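Local coordinates for sulfur oxidation protein SOXB (Thermus thermophilus, PDB 2WDD) that probably hydrolyses the sulfur-sulfur bond of cysteine S-thiosulfonate in the sulfur oxidation (Sox) pathway, using a two-manganese site, and belongs to the 5'-nucleotidase family, at residues F98-A109 against V334-V345; L446-F454 against D465-Y474. All blocks are in the same frame, centred on the assembly; numbering follows the deposited sequence. Where two conformers were deposited one is given.

Interaction 1. Residues F98-A109 against V334-V345; sequences FGPIGGMGALTA and VLAEHLPKAEDV
The imidazole of His338 meets the carbonyl oxygen of Phe98 at its edge and in its plane, with NE2 3.3 Å from Phe98 O; CB of Leu335 lies in the same plane. Phe98 CG stands anti to the carbonyl carbon (chi1 -61°), which leads the ring off toward Pro81 and leaves CB to touch Leu335 CD2. A water binds this end together, donating to Phe98 O and Pro100 O, each at 2.8 Å, and accepting from Glu337 N. Gly102 N bonds Val334 O at 2.9 Å, bent to 137° at the hydrogen. Small residues let the helix beginning at Met104 come close: Ala106 CB lies 3.7 Å from Val334 CG1, and Ala342 CB sits 3.3 Å from Gly105 O. Thr108 OG1, which donates to Met104 O and also bonds Trp151 NE1, lies beside Val345 CG2, as does its methyl CG2. Gly99 ends helix 91-98 and Gly103 N-caps helix 104-120; at their backbone angles a side chain would jam against the preceding carbonyl oxygen, and at Gly99 also run into Glu337. The loop 99-103 between these helices packs against the chain leaving edge strand 323-333, in what is, by family, a metallophosphoesterase fold.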
loop_
_atom_site.group_PDB
_atom_site.type_symbol
_atom_site.label_atom_id
_atom_site.label_comp_id
_atom_site.label_asym_id
_atom_site.label_seq_id
_atom_site.Cartn_x
_atom_site.Cartn_y
_atom_site.Cartn_z
ATOM N N PHE A 98 21.258 0.387 -8.651
ATOM C CA PHE A 98 21.198 0.863 -7.275
ATOM C C PHE A 98 20.935 -0.205 -6.226
ATOM O O PHE A 98 21.110 0.040 -5.039
ATOM C CB PHE A 98 20.155 1.978 -7.148
ATOM C CG PHE A 98 20.454 3.189 -7.994
ATOM C CD1 PHE A 98 21.668 3.862 -7.873
ATOM C CD2 PHE A 98 19.554 3.611 -8.963
ATOM C CE1 PHE A 98 21.954 4.955 -8.681
ATOM C CE2 PHE A 98 19.820 4.714 -9.755
ATOM C CZ PHE A 98 21.020 5.403 -9.602
ATOM N N GLY A 99 20.494 -1.380 -6.657
ATOM C CA GLY A 99 20.222 -2.434 -5.699
ATOM C C GLY A 99 18.800 -2.416 -5.172
ATOM O O GLY A 99 17.989 -1.563 -5.548
ATOM N N PRO A 100 18.465 -3.388 -4.314
ATOM C CA PRO A 100 17.116 -3.502 -3.754
ATOM C C PRO A 100 16.815 -2.348 -2.807
ATOM O O PRO A 100 17.725 -1.694 -2.269
ATOM C CB PRO A 100 17.189 -4.814 -2.960
ATOM C CG PRO A 100 18.623 -4.891 -2.539
ATOM C CD PRO A 100 19.395 -4.362 -3.713
ATOM N N ILE A 101 15.523 -2.142 -2.571
ATOM C CA ILE A 101 15.055 -1.119 -1.648
ATOM C C ILE A 101 14.560 -1.782 -0.360
ATOM O O ILE A 101 14.398 -3.011 -0.283
ATOM C CB ILE A 101 13.955 -0.228 -2.276
ATOM C CG1 ILE A 101 12.780 -1.059 -2.803
ATOM C CG2 ILE A 101 14.532 0.640 -3.391
ATOM C CD1 ILE A 101 11.887 -1.629 -1.706
ATOM N N GLY A 102 14.328 -0.960 0.651
ATOM C CA GLY A 102 13.769 -1.432 1.899
ATOM C C GLY A 102 14.613 -2.387 2.709
ATOM O O GLY A 102 15.850 -2.393 2.635
ATOM N N GLY A 103 13.913 -3.197 3.496
ATOM C CA GLY A 103 14.497 -4.094 4.476
ATOM C C GLY A 103 14.412 -3.344 5.798
ATOM O O GLY A 103 14.650 -2.131 5.856
ATOM N N MET A 104 14.035 -4.034 6.867
ATOM C CA MET A 104 13.924 -3.369 8.160
ATOM C C MET A 104 15.299 -2.930 8.660
ATOM O O MET A 104 15.425 -1.907 9.339
ATOM C CB MET A 104 13.251 -4.288 9.178
ATOM C CG MET A 104 11.753 -4.418 8.950
ATOM S SD MET A 104 11.059 -5.826 9.819
ATOM C CE MET A 104 9.321 -5.565 9.545
ATOM N N GLY A 105 16.334 -3.682 8.297
ATOM C CA GLY A 105 17.684 -3.329 8.699
ATOM C C GLY A 105 18.079 -1.971 8.157
ATOM O O GLY A 105 18.425 -1.053 8.907
ATOM N N ALA A 106 17.995 -1.829 6.838
ATOM C CA ALA A 106 18.356 -0.571 6.192
ATOM C C ALA A 106 17.449 0.596 6.587
ATOM O O ALA A 106 17.925 1.715 6.782
ATOM C CB ALA A 106 18.392 -0.739 4.689
ATOM N N LEU A 107 16.147 0.345 6.711
ATOM C CA LEU A 107 15.224 1.410 7.106
ATOM C C LEU A 107 15.591 1.899 8.508
ATOM O O LEU A 107 15.585 3.097 8.784
ATOM C CB LEU A 107 13.764 0.933 7.032
ATOM C CG LEU A 107 12.661 1.887 7.515
ATOM C CD1 LEU A 107 12.696 3.226 6.772
ATOM C CD2 LEU A 107 11.281 1.248 7.412
ATOM N N THR A 108 15.945 0.964 9.385
ATOM C CA THR A 108 16.369 1.326 10.743
ATOM C C THR A 108 17.662 2.136 10.713
ATOM O O THR A 108 17.777 3.156 11.394
ATOM C CB THR A 108 16.529 0.079 11.608
ATOM O OG1 THR A 108 15.278 -0.610 11.673
ATOM C CG2 THR A 108 16.976 0.456 13.014
ATOM N N ALA A 109 18.628 1.689 9.917
ATOM C CA ALA A 109 19.904 2.395 9.800
ATOM C C ALA A 109 19.680 3.838 9.348
ATOM O O ALA A 109 20.270 4.777 9.895
ATOM C CB ALA A 109 20.826 1.669 8.820
ATOM N N VAL A 334 15.627 4.179 0.632
ATOM C CA VAL A 334 16.169 3.144 1.516
ATOM C C VAL A 334 16.878 2.121 0.627
ATOM O O VAL A 334 16.251 1.198 0.088
ATOM C CB VAL A 334 15.065 2.482 2.367
ATOM C CG1 VAL A 334 15.670 1.417 3.278
ATOM C CG2 VAL A 334 14.345 3.518 3.198
ATOM N N LEU A 335 18.175 2.327 0.403
ATOM C CA LEU A 335 18.941 1.439 -0.462
ATOM C C LEU A 335 19.925 0.648 0.380
ATOM O O LEU A 335 20.913 1.192 0.864
ATOM C CB LEU A 335 19.677 2.238 -1.536
ATOM C CG LEU A 335 18.792 2.965 -2.562
ATOM C CD1 LEU A 335 19.601 4.009 -3.303
ATOM C CD2 LEU A 335 18.187 1.970 -3.548
ATOM N N ALA A 336 19.620 -0.626 0.590
ATOM C CA ALA A 336 20.446 -1.491 1.426
ATOM C C ALA A 336 21.919 -1.545 1.034
ATOM O O ALA A 336 22.784 -1.719 1.896
ATOM C CB ALA A 336 19.862 -2.897 1.496
ATOM N N GLU A 337 22.214 -1.411 -0.256
ATOM C CA GLU A 337 23.611 -1.430 -0.697
ATOM C C GLU A 337 24.331 -0.122 -0.389
ATOM O O GLU A 337 25.546 -0.026 -0.560
ATOM C CB GLU A 337 23.707 -1.700 -2.204
ATOM C CG GLU A 337 23.236 -3.065 -2.608
ATOM C CD GLU A 337 23.532 -3.382 -4.060
ATOM O OE1 GLU A 337 24.259 -2.602 -4.720
ATOM O OE2 GLU A 337 23.040 -4.421 -4.535
ATOM N N HIS A 338 23.595 0.891 0.054
ATOM C CA HIS A 338 24.180 2.206 0.264
ATOM C C HIS A 338 24.003 2.786 1.657
ATOM O O HIS A 338 24.192 3.984 1.882
ATOM C CB HIS A 338 23.665 3.145 -0.822
ATOM C CG HIS A 338 23.928 2.627 -2.200
ATOM N ND1 HIS A 338 25.168 2.726 -2.797
ATOM C CD2 HIS A 338 23.170 1.874 -3.031
ATOM C CE1 HIS A 338 25.144 2.103 -3.961
ATOM N NE2 HIS A 338 23.943 1.577 -4.129
ATOM N N LEU A 339 23.659 1.910 2.588
ATOM C CA LEU A 339 23.455 2.286 3.973
ATOM C C LEU A 339 24.211 1.329 4.875
ATOM O O LEU A 339 24.436 0.169 4.525
ATOM C CB LEU A 339 21.966 2.220 4.314
ATOM C CG LEU A 339 21.115 3.330 3.709
ATOM C CD1 LEU A 339 19.630 2.963 3.789
ATOM C CD2 LEU A 339 21.394 4.654 4.411
ATOM N N PRO A 340 24.591 1.801 6.066
ATOM C CA PRO A 340 25.277 0.924 7.016
ATOM C C PRO A 340 24.268 -0.053 7.604
ATOM O O PRO A 340 23.053 0.133 7.465
ATOM C CB PRO A 340 25.757 1.890 8.103
ATOM C CG PRO A 340 24.877 3.080 7.983
ATOM C CD PRO A 340 24.556 3.199 6.522
ATOM N N LYS A 341 24.761 -1.095 8.262
ATOM C CA LYS A 341 23.875 -2.085 8.849
ATOM C C LYS A 341 23.357 -1.641 10.206
ATOM O O LYS A 341 24.045 -0.939 10.946
ATOM C CB LYS A 341 24.614 -3.416 9.024
ATOM C CG LYS A 341 25.226 -3.968 7.752
ATOM C CD LYS A 341 24.256 -4.887 7.039
ATOM C CE LYS A 341 24.942 -6.157 6.570
ATOM N NZ LYS A 341 23.967 -7.134 6.015
ATOM N N ALA A 342 22.139 -2.064 10.527
ATOM C CA ALA A 342 21.574 -1.874 11.856
ATOM C C ALA A 342 21.763 -3.272 12.452
ATOM O O ALA A 342 20.974 -4.178 12.198
ATOM C CB ALA A 342 20.084 -1.515 11.777
ATOM N N GLU A 343 22.890 -3.470 13.132
ATOM C CA GLU A 343 23.258 -4.783 13.643
ATOM C C GLU A 343 22.239 -5.486 14.524
ATOM O O GLU A 343 22.045 -6.692 14.391
ATOM C CB GLU A 343 24.641 -4.758 14.300
ATOM C CG GLU A 343 25.753 -4.304 13.358
ATOM C CD GLU A 343 25.992 -5.273 12.210
ATOM O OE1 GLU A 343 25.240 -6.264 12.085
ATOM O OE2 GLU A 343 26.936 -5.038 11.425
ATOM N N ASP A 344 21.593 -4.743 15.420
ATOM C CA ASP A 344 20.590 -5.335 16.298
ATOM C C ASP A 344 19.405 -5.883 15.511
ATOM O O ASP A 344 18.860 -6.943 15.841
ATOM C CB ASP A 344 20.137 -4.369 17.403
ATOM C CG ASP A 344 19.618 -3.036 16.866
ATOM O OD1 ASP A 344 19.916 -2.682 15.705
ATOM O OD2 ASP A 344 18.935 -2.330 17.641
ATOM N N VAL A 345 19.025 -5.170 14.452
ATOM C CA VAL A 345 17.922 -5.599 13.610
ATOM C C VAL A 345 18.297 -6.835 12.803
ATOM O O VAL A 345 17.501 -7.763 12.673
ATOM C CB VAL A 345 17.437 -4.459 12.690
ATOM C CG1 VAL A 345 16.369 -4.976 11.724
ATOM C CG2 VAL A 345 16.904 -3.300 13.526
HETATM O O HOH W 1 20.378 -0.968 -2.571
#

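Interaction 2. Residues L446-F454 against D465-Y474; sequences LEDIASNVF and DVSRVFGLRY
Leu446 reaches from helix 439-453 toward 465-474, and its branches part company at the tip. CB starts toward the other segment, chi1 of -74° keeps CG, anti to the carbonyl carbon, on that course, and the branch at CG (chi2 172°) then parts the two methyls. CD2 goes to the valines, 4.0 Å from Val466 CG1 and 4.1 Å from Val469 CG2. CD1 meets Leu472 tip to tip, with Leu472 CD1 at 4.0 Å, and also stands over one face of the Tyr474 ring, 4.2 Å from its centroid and 14° off the normal, a CH-pi contact. Cutting this leucine back to an alanine is likely to open a gap between Val466, Val469 and Leu472 and to take away the methyl over the tyrosine face. Helix 439-453 thus packs its apolar side on a strand-turn-strand unit within the C-terminal domain of the 5'-nucleotidase family: strand 468-470 pairs with 398-401, a type II turn from Val469 to Leu472 follows, and 472-476 enters a second sheet. One turn further along the helix, Ile449 crosses Val466 obliquely; its CG2 lies 4.0 Å from Val466 CA, while CD1 reaches Ser467 CB at 3.9 Å. Beta-branched Val466 suits its place because both methyls touch Ile449 CG2, while CG1 adds Leu446 CD2 and CG2 adds the Phe454 ring, 4.1 Å from CZ. Polar groups turn elsewhere: Ser467 OG bonds Ser401 O, Asp465 pairs with Arg405 and Arg374, and Arg468 NH1 donates to Val466 O, which lies in its guanidinium plane, at 2.9 Å.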
loop_
_atom_site.group_PDB
_atom_site.type_symbol
_atom_site.label_atom_id
_atom_site.label_comp_id
_atom_site.label_asym_id
_atom_site.label_seq_id
_atom_site.Cartn_x
_atom_site.Cartn_y
_atom_site.Cartn_z
ATOM N N LEU A 446 -17.130 -5.923 -12.747
ATOM C CA LEU A 446 -16.207 -4.968 -13.342
ATOM C C LEU A 446 -16.794 -3.560 -13.407
ATOM O O LEU A 446 -16.126 -2.587 -13.067
ATOM C CB LEU A 446 -15.781 -5.445 -14.726
ATOM C CG LEU A 446 -14.796 -6.610 -14.629
ATOM C CD1 LEU A 446 -14.539 -7.210 -16.002
ATOM C CD2 LEU A 446 -13.491 -6.147 -13.964
ATOM N N GLU A 447 -18.059 -3.457 -13.813
ATOM C CA GLU A 447 -18.723 -2.157 -13.889
ATOM C C GLU A 447 -18.808 -1.503 -12.499
ATOM O O GLU A 447 -18.599 -0.299 -12.355
ATOM C CB GLU A 447 -20.116 -2.302 -14.519
ATOM C CG GLU A 447 -20.763 -1.007 -14.960
ATOM C CD GLU A 447 -20.087 -0.379 -16.166
ATOM O OE1 GLU A 447 -19.889 -1.073 -17.189
ATOM O OE2 GLU A 447 -19.832 0.836 -16.108
ATOM N N ASP A 448 -19.108 -2.299 -11.478
ATOM C CA ASP A 448 -19.219 -1.788 -10.114
ATOM C C ASP A 448 -17.864 -1.284 -9.615
ATOM O O ASP A 448 -17.765 -0.202 -9.010
ATOM C CB ASP A 448 -19.755 -2.879 -9.178
ATOM C CG ASP A 448 -21.167 -3.314 -9.530
ATOM O OD1 ASP A 448 -21.861 -2.572 -10.254
ATOM O OD2 ASP A 448 -21.587 -4.403 -9.079
ATOM N N ILE A 449 -16.813 -2.055 -9.863
ATOM C CA ILE A 449 -15.495 -1.595 -9.436
ATOM C C ILE A 449 -15.146 -0.304 -10.181
ATOM O O ILE A 449 -14.659 0.651 -9.579
ATOM C CB ILE A 449 -14.413 -2.645 -9.664
ATOM C CG1 ILE A 449 -14.623 -3.835 -8.722
ATOM C CG2 ILE A 449 -13.039 -2.022 -9.412
ATOM C CD1 ILE A 449 -13.912 -5.076 -9.170
ATOM N N ALA A 450 -15.412 -0.278 -11.485
ATOM C CA ALA A 450 -15.102 0.882 -12.308
ATOM C C ALA A 450 -15.796 2.141 -11.794
ATOM O O ALA A 450 -15.200 3.213 -11.780
ATOM C CB ALA A 450 -15.455 0.610 -13.769
ATOM N N SER A 451 -17.046 2.003 -11.352
ATOM C CA SER A 451 -17.801 3.139 -10.829
ATOM C C SER A 451 -17.151 3.709 -9.570
ATOM O O SER A 451 -17.222 4.916 -9.309
ATOM C CB SER A 451 -19.246 2.728 -10.527
ATOM O OG SER A 451 -19.306 1.896 -9.382
ATOM N N ASN A 452 -16.527 2.846 -8.784
ATOM C CA ASN A 452 -15.876 3.284 -7.564
ATOM C C ASN A 452 -14.521 3.922 -7.816
ATOM O O ASN A 452 -14.212 4.986 -7.270
ATOM C CB ASN A 452 -15.684 2.100 -6.622
ATOM C CG ASN A 452 -15.141 2.518 -5.277
ATOM O OD1 ASN A 452 -13.932 2.671 -5.105
ATOM N ND2 ASN A 452 -16.036 2.734 -4.318
ATOM N N VAL A 453 -13.708 3.250 -8.624
ATOM C CA VAL A 453 -12.341 3.650 -8.969
ATOM C C VAL A 453 -12.251 4.856 -9.906
ATOM O O VAL A 453 -11.239 5.566 -9.927
ATOM C CB VAL A 453 -11.597 2.455 -9.629
ATOM C CG1 VAL A 453 -10.295 2.905 -10.283
ATOM C CG2 VAL A 453 -11.364 1.325 -8.630
ATOM N N PHE A 454 -13.282 5.045 -10.729
ATOM C CA PHE A 454 -13.251 6.112 -11.731
ATOM C C PHE A 454 -14.253 7.255 -11.647
ATOM O O PHE A 454 -14.442 7.953 -12.635
ATOM C CB PHE A 454 -13.259 5.560 -13.160
ATOM C CG PHE A 454 -12.207 4.528 -13.419
ATOM C CD1 PHE A 454 -10.861 4.840 -13.287
ATOM C CD2 PHE A 454 -12.559 3.237 -13.791
ATOM C CE1 PHE A 454 -9.893 3.886 -13.523
ATOM C CE2 PHE A 454 -11.590 2.270 -14.014
ATOM C CZ PHE A 454 -10.255 2.593 -13.874
ATOM N N ASP A 465 -7.420 0.517 -7.621
ATOM C CA ASP A 465 -7.169 -0.448 -8.679
ATOM C C ASP A 465 -8.247 -1.521 -8.833
ATOM O O ASP A 465 -8.907 -1.945 -7.880
ATOM C CB ASP A 465 -5.781 -1.072 -8.533
ATOM C CG ASP A 465 -4.704 -0.034 -8.281
ATOM O OD1 ASP A 465 -4.628 0.947 -9.052
ATOM O OD2 ASP A 465 -3.951 -0.186 -7.299
ATOM N N VAL A 466 -8.355 -1.974 -10.071
ATOM C CA VAL A 466 -9.367 -2.905 -10.585
ATOM C C VAL A 466 -8.919 -4.363 -10.576
ATOM O O VAL A 466 -7.832 -4.691 -11.063
ATOM C CB VAL A 466 -9.739 -2.537 -12.036
ATOM C CG1 VAL A 466 -10.853 -3.456 -12.584
ATOM C CG2 VAL A 466 -10.132 -1.067 -12.133
ATOM N N SER A 467 -9.774 -5.230 -10.041
ATOM C CA SER A 467 -9.517 -6.667 -10.009
ATOM C C SER A 467 -9.028 -7.126 -11.382
ATOM O O SER A 467 -9.545 -6.672 -12.414
ATOM C CB SER A 467 -10.821 -7.401 -9.675
ATOM O OG SER A 467 -10.650 -8.809 -9.698
ATOM N N ARG A 468 -8.045 -8.022 -11.389
ATOM C CA ARG A 468 -7.502 -8.558 -12.635
ATOM C C ARG A 468 -8.217 -9.864 -12.925
ATOM O O ARG A 468 -8.302 -10.725 -12.059
ATOM C CB ARG A 468 -5.999 -8.799 -12.510
ATOM C CG ARG A 468 -5.193 -7.523 -12.269
ATOM C CD ARG A 468 -5.234 -7.053 -10.801
ATOM N NE ARG A 468 -4.045 -6.258 -10.526
ATOM C CZ ARG A 468 -3.928 -4.949 -10.756
ATOM N NH1 ARG A 468 -4.978 -4.224 -11.143
ATOM N NH2 ARG A 468 -2.754 -4.365 -10.547
ATOM N N VAL A 469 -8.771 -9.989 -14.125
ATOM C CA VAL A 469 -9.543 -11.173 -14.473
ATOM C C VAL A 469 -8.898 -11.955 -15.598
ATOM O O VAL A 469 -9.031 -11.617 -16.774
ATOM C CB VAL A 469 -11.006 -10.837 -14.795
ATOM C CG1 VAL A 469 -11.834 -12.116 -14.766
ATOM C CG2 VAL A 469 -11.553 -9.809 -13.798
ATOM N N PHE A 470 -8.153 -12.976 -15.215
ATOM C CA PHE A 470 -7.469 -13.797 -16.200
ATOM C C PHE A 470 -8.492 -14.706 -16.861
ATOM O O PHE A 470 -9.269 -15.371 -16.170
ATOM C CB PHE A 470 -6.387 -14.629 -15.528
ATOM C CG PHE A 470 -5.529 -15.383 -16.495
ATOM C CD1 PHE A 470 -4.761 -14.711 -17.438
ATOM C CD2 PHE A 470 -5.503 -16.762 -16.471
ATOM C CE1 PHE A 470 -3.993 -15.411 -18.345
ATOM C CE2 PHE A 470 -4.720 -17.469 -17.377
ATOM C CZ PHE A 470 -3.973 -16.796 -18.307
ATOM N N GLY A 471 -8.502 -14.724 -18.192
ATOM C CA GLY A 471 -9.457 -15.518 -18.953
ATOM C C GLY A 471 -10.493 -14.651 -19.646
ATOM O O GLY A 471 -11.318 -15.128 -20.425
ATOM N N LEU A 472 -10.437 -13.358 -19.368
ATOM C CA LEU A 472 -11.374 -12.406 -19.926
ATOM C C LEU A 472 -10.615 -11.237 -20.558
ATOM O O LEU A 472 -9.451 -10.973 -20.218
ATOM C CB LEU A 472 -12.264 -11.911 -18.763
ATOM C CG LEU A 472 -13.140 -10.670 -18.824
ATOM C CD1 LEU A 472 -14.256 -10.822 -17.798
ATOM C CD2 LEU A 472 -12.304 -9.444 -18.528
ATOM N N ARG A 473 -11.274 -10.570 -21.498
ATOM C CA ARG A 473 -10.747 -9.381 -22.161
ATOM C C ARG A 473 -11.901 -8.382 -22.221
ATOM O O ARG A 473 -13.064 -8.784 -22.341
ATOM C CB ARG A 473 -10.274 -9.708 -23.583
ATOM C CG ARG A 473 -8.852 -10.227 -23.659
ATOM C CD ARG A 473 -8.519 -10.776 -25.042
ATOM N NE ARG A 473 -8.624 -9.767 -26.092
ATOM C CZ ARG A 473 -7.585 -9.136 -26.633
ATOM N NH1 ARG A 473 -6.355 -9.393 -26.211
ATOM N NH2 ARG A 473 -7.776 -8.241 -27.596
ATOM N N TYR A 474 -11.600 -7.095 -22.108
ATOM C CA TYR A 474 -12.648 -6.088 -22.161
ATOM C C TYR A 474 -12.114 -4.728 -22.560
ATOM O O TYR A 474 -10.898 -4.523 -22.657
ATOM C CB TYR A 474 -13.415 -6.000 -20.825
ATOM C CG TYR A 474 -12.642 -5.415 -19.647
ATOM C CD1 TYR A 474 -12.907 -4.130 -19.187
ATOM C CD2 TYR A 474 -11.739 -6.194 -18.919
ATOM C CE1 TYR A 474 -12.256 -3.606 -18.071
ATOM C CE2 TYR A 474 -11.075 -5.676 -17.808
ATOM C CZ TYR A 474 -11.324 -4.378 -17.396
ATOM O OH TYR A 474 -10.638 -3.859 -16.308
#

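How the interactions relate
Both contacts are largely buried, yet they lie on opposite sides of the chain's centre, 37 Å apart between centres and about 17 Å between nearest atoms, and they share no helix or strand. Interaction 1 joins chain positions over two hundred residues apart; it mixes the packing of small apolar side chains with one backbone bond and a bridging water, and its Glu337 and Pro340 are exposed. Interaction 2 joins a helix to a strand unit only a short loop later, through branched aliphatic side chains and one aromatic face, without water or backbone bonds between the segments. The first belongs to the part bearing the manganese ligands, the second to the C-terminal family domain, where Asp465 approaches the metal site more closely.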